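Local coordinates for oxidoreductase, iron/ascorbate family (Shewanella oneidensis, PDB 3ON7), which is probably an iron(II)- and 2-oxoglutarate-dependent oxygenase that forms ethylene from 2-oxoglutarate and oxidises L-arginine alongside, at residues T45-F50 against R97-L102. Residues are numbered along the deposited sequence; the frame is centred on the assembly and turned at random.
Sequences TEWQAF and RIPDSL
Helix 37-51 meets the loop that precedes helix 103-126, in the N-terminal part of a 2-oxoglutarate oxygenase of the cupin clan: L102, at the end of that loop, reaches W47 near the end of helix 37-51. The methyl CD1 of L102 sits over one face of the indole, 3.5 Å from the centroid of the six-membered ring and 11° off its normal, a CH-pi contact. The first torsion of L102 (chi1 -61°) sets CG beside the backbone N, anti to the carbonyl carbon. CD1 also meets F50, at 4.0 Å from CD1 of that ring, while CD2 goes to E46, 3.5 Å from its CG. The side chains of E46 and L102 run antiparallel past one another; CB, CG and CD of E46 all lie against CD2 of L102, with OE2 only slightly farther off. P99 extends the apolar patch, its CG 3.9 Å from CE1 of F50, whose side chain crosses the proline at about a right angle. No direct hydrogen bond joins the segments; one water does the work, accepting from W47 NE1 at 3.1 Å and donating to E46 OE2 and to O of L102, the latter at 2.8 Å. E46 OE2 is also bound by N105 ND2 on helix 103-126, while the Y90 ring stacks edge-to-face with W47 and I154 of strand 151-157 touches the indole. An alanine in place of W47 would probably leave CD1 of L102 without the indole face it lies on and the bridging water without its N-H donor. A leucine seated on an indole, with a water linking the indole N-H, the E46 carboxylate and the L102 carbonyl, joins helix 37-51 to the loop that leads into helix 103-126 in this non-haem dioxygenase fold.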
ATOM      1  N   THR B  45     -23.178  15.566 -19.438  1.00 21.35           N
ATOM      2  CA  THR B  45     -24.564  15.486 -19.018  1.00 21.25           C
ATOM      3  C   THR B  45     -24.829  14.281 -18.136  1.00 20.60           C
ATOM      4  O   THR B  45     -25.398  14.427 -17.065  1.00 21.32           O
ATOM      5  CB  THR B  45     -25.535  15.508 -20.228  1.00 21.56           C
ATOM      6  OG1 THR B  45     -25.422  16.774 -20.892  1.00 24.07           O
ATOM      7  CG2 THR B  45     -26.984  15.309 -19.790  1.00 22.14           C
ATOM      8  N   GLU B  46     -24.423  13.092 -18.555  1.00 20.64           N
ATOM      9  CA  GLU B  46     -24.816  11.911 -17.795  1.00 21.36           C
ATOM     10  C   GLU B  46     -23.980  11.701 -16.531  1.00 21.11           C
ATOM     11  O   GLU B  46     -24.452  11.078 -15.575  1.00 22.16           O
ATOM     12  CB  GLU B  46     -24.913  10.650 -18.671  1.00 23.98           C
ATOM     13  CG  GLU B  46     -23.662  10.220 -19.398  1.00 27.97           C
ATOM     14  CD  GLU B  46     -23.923   9.119 -20.425  1.00 34.76           C
ATOM     15  OE1 GLU B  46     -25.105   8.822 -20.713  1.00 39.83           O
ATOM     16  OE2 GLU B  46     -22.936   8.540 -20.936  1.00 31.79           O
ATOM     17  N   TRP B  47     -22.768  12.253 -16.496  1.00 20.40           N
ATOM     18  CA  TRP B  47     -21.958  12.171 -15.287  1.00 18.93           C
ATOM     19  C   TRP B  47     -22.402  13.204 -14.275  1.00 18.36           C
ATOM     20  O   TRP B  47     -22.441  12.928 -13.077  1.00 18.95           O
ATOM     21  CB  TRP B  47     -20.465  12.290 -15.611  1.00 17.31           C
ATOM     22  CG  TRP B  47     -19.961  10.984 -16.081  1.00 14.71           C
ATOM     23  CD1 TRP B  47     -19.931  10.527 -17.354  1.00 17.00           C
ATOM     24  CD2 TRP B  47     -19.463   9.928 -15.267  1.00 14.71           C
ATOM     25  NE1 TRP B  47     -19.430   9.255 -17.394  1.00 18.88           N
ATOM     26  CE2 TRP B  47     -19.124   8.869 -16.120  1.00 16.04           C
ATOM     27  CE3 TRP B  47     -19.257   9.780 -13.902  1.00 15.92           C
ATOM     28  CZ2 TRP B  47     -18.585   7.686 -15.651  1.00 16.57           C
ATOM     29  CZ3 TRP B  47     -18.732   8.593 -13.441  1.00 19.20           C
ATOM     30  CH2 TRP B  47     -18.402   7.567 -14.309  1.00 18.10           C
ATOM     31  N   GLN B  48     -22.767  14.384 -14.742  1.00 18.81           N
ATOM     32  CA  GLN B  48     -23.432  15.340 -13.864  1.00 20.94           C
ATOM     33  C   GLN B  48     -24.634  14.689 -13.175  1.00 20.60           C
ATOM     34  O   GLN B  48     -24.819  14.798 -11.957  1.00 20.14           O
ATOM     35  CB  GLN B  48     -23.882  16.575 -14.635  1.00 20.44           C
ATOM     36  CG  GLN B  48     -24.482  17.662 -13.757  1.00 25.16           C
ATOM     37  CD  GLN B  48     -23.505  18.178 -12.719  1.00 26.40           C
ATOM     38  OE1 GLN B  48     -22.617  18.951 -13.031  1.00 25.23           O
ATOM     39  NE2 GLN B  48     -23.670  17.742 -11.478  1.00 26.03           N
ATOM     40  N   ALA B  49     -25.442  14.012 -13.969  1.00 20.40           N
ATOM     41  CA  ALA B  49     -26.574  13.227 -13.454  1.00 21.10           C
ATOM     42  C   ALA B  49     -26.148  12.196 -12.405  1.00 18.53           C
ATOM     43  O   ALA B  49     -26.752  12.079 -11.342  1.00 19.38           O
ATOM     44  CB  ALA B  49     -27.296  12.537 -14.618  1.00 19.46           C
ATOM     45  N   PHE B  50     -25.110  11.448 -12.717  1.00 17.76           N
ATOM     46  CA  PHE B  50     -24.558  10.464 -11.778  1.00 18.24           C
ATOM     47  C   PHE B  50     -24.241  11.074 -10.425  1.00 17.54           C
ATOM     48  O   PHE B  50     -24.626  10.523  -9.409  1.00 18.18           O
ATOM     49  CB  PHE B  50     -23.296   9.828 -12.361  1.00 18.57           C
ATOM     50  CG  PHE B  50     -22.548   8.970 -11.394  1.00 17.99           C
ATOM     51  CD1 PHE B  50     -22.967   7.683 -11.131  1.00 20.26           C
ATOM     52  CD2 PHE B  50     -21.427   9.455 -10.741  1.00 18.94           C
ATOM     53  CE1 PHE B  50     -22.283   6.889 -10.238  1.00 19.23           C
ATOM     54  CE2 PHE B  50     -20.739   8.669  -9.838  1.00 19.32           C
ATOM     55  CZ  PHE B  50     -21.167   7.392  -9.581  1.00 20.19           C
ATOM     56  N   ARG B  97     -14.200  -0.630 -12.148  1.00 21.49           N
ATOM     57  CA  ARG B  97     -15.629  -0.573 -11.971  1.00 20.21           C
ATOM     58  C   ARG B  97     -16.204   0.652 -12.615  1.00 18.70           C
ATOM     59  O   ARG B  97     -15.746   1.756 -12.381  1.00 19.26           O
ATOM     60  CB  ARG B  97     -15.989  -0.543 -10.508  1.00 20.00           C
ATOM     61  CG  ARG B  97     -17.398  -1.013 -10.335  1.00 25.46           C
ATOM     62  CD  ARG B  97     -17.764  -1.009  -8.948  1.00 24.18           C
ATOM     63  NE  ARG B  97     -19.155  -1.312  -8.757  1.00 20.95           N
ATOM     64  CZ  ARG B  97     -19.761  -1.178  -7.584  1.00 21.74           C
ATOM     65  NH1 ARG B  97     -19.064  -0.736  -6.530  1.00 19.60           N
ATOM     66  NH2 ARG B  97     -21.054  -1.485  -7.464  1.00 19.92           N
ATOM     67  N   ILE B  98     -17.245   0.443 -13.409  1.00 21.06           N
ATOM     68  CA  ILE B  98     -17.951   1.519 -14.095  1.00 20.18           C
ATOM     69  C   ILE B  98     -19.452   1.189 -14.051  1.00 20.21           C
ATOM     70  O   ILE B  98     -19.830   0.053 -14.278  1.00 17.90           O
ATOM     71  CB  ILE B  98     -17.498   1.636 -15.568  1.00 19.04           C
ATOM     72  CG1 ILE B  98     -15.968   1.687 -15.652  1.00 21.60           C
ATOM     73  CG2 ILE B  98     -18.092   2.884 -16.196  1.00 16.66           C
ATOM     74  CD1 ILE B  98     -15.435   1.728 -17.026  1.00 16.32           C
ATOM     75  N   PRO B  99     -20.301   2.176 -13.748  1.00 19.35           N
ATOM     76  CA  PRO B  99     -21.735   1.880 -13.743  1.00 22.11           C
ATOM     77  C   PRO B  99     -22.211   1.496 -15.132  1.00 22.43           C
ATOM     78  O   PRO B  99     -21.797   2.126 -16.107  1.00 21.92           O
ATOM     79  CB  PRO B  99     -22.376   3.212 -13.318  1.00 21.16           C
ATOM     80  CG  PRO B  99     -21.311   3.962 -12.668  1.00 22.18           C
ATOM     81  CD  PRO B  99     -20.036   3.568 -13.375  1.00 19.06           C
ATOM     82  N   ASP B 100     -23.040   0.460 -15.217  1.00 24.40           N
ATOM     83  CA  ASP B 100     -23.496  -0.074 -16.507  1.00 27.33           C
ATOM     84  C   ASP B 100     -24.007   0.993 -17.453  1.00 25.11           C
ATOM     85  O   ASP B 100     -23.673   0.963 -18.640  1.00 26.53           O
ATOM     86  CB  ASP B 100     -24.610  -1.125 -16.326  1.00 30.54           C
ATOM     87  CG  ASP B 100     -24.080  -2.471 -15.838  1.00 38.70           C
ATOM     88  OD1 ASP B 100     -22.907  -2.802 -16.124  1.00 48.06           O
ATOM     89  OD2 ASP B 100     -24.845  -3.206 -15.178  1.00 46.19           O
ATOM     90  N   SER B 101     -24.803   1.932 -16.940  1.00 24.64           N
ATOM     91  CA  SER B 101     -25.480   2.924 -17.820  1.00 25.93           C
ATOM     92  C   SER B 101     -24.491   3.895 -18.450  1.00 24.54           C
ATOM     93  O   SER B 101     -24.805   4.528 -19.450  1.00 27.88           O
ATOM     94  CB  SER B 101     -26.609   3.685 -17.080  1.00 25.70           C
ATOM     95  OG  SER B 101     -26.113   4.709 -16.224  1.00 29.30           O
ATOM     96  N   LEU B 102     -23.283   3.979 -17.892  1.00 21.78           N
ATOM     97  CA  LEU B 102     -22.296   4.958 -18.325  1.00 19.88           C
ATOM     98  C   LEU B 102     -21.106   4.360 -19.089  1.00 19.35           C
ATOM     99  O   LEU B 102     -20.344   5.097 -19.685  1.00 20.42           O
ATOM    100  CB  LEU B 102     -21.770   5.732 -17.105  1.00 18.13           C
ATOM    101  CG  LEU B 102     -22.715   6.568 -16.237  1.00 19.08           C
ATOM    102  CD1 LEU B 102     -22.007   7.034 -14.939  1.00 16.85           C
ATOM    103  CD2 LEU B 102     -23.259   7.749 -17.003  1.00 16.01           C
TER
HETATM  104  O   HOH W   1     -20.473   7.834 -19.947  1.00 22.90           O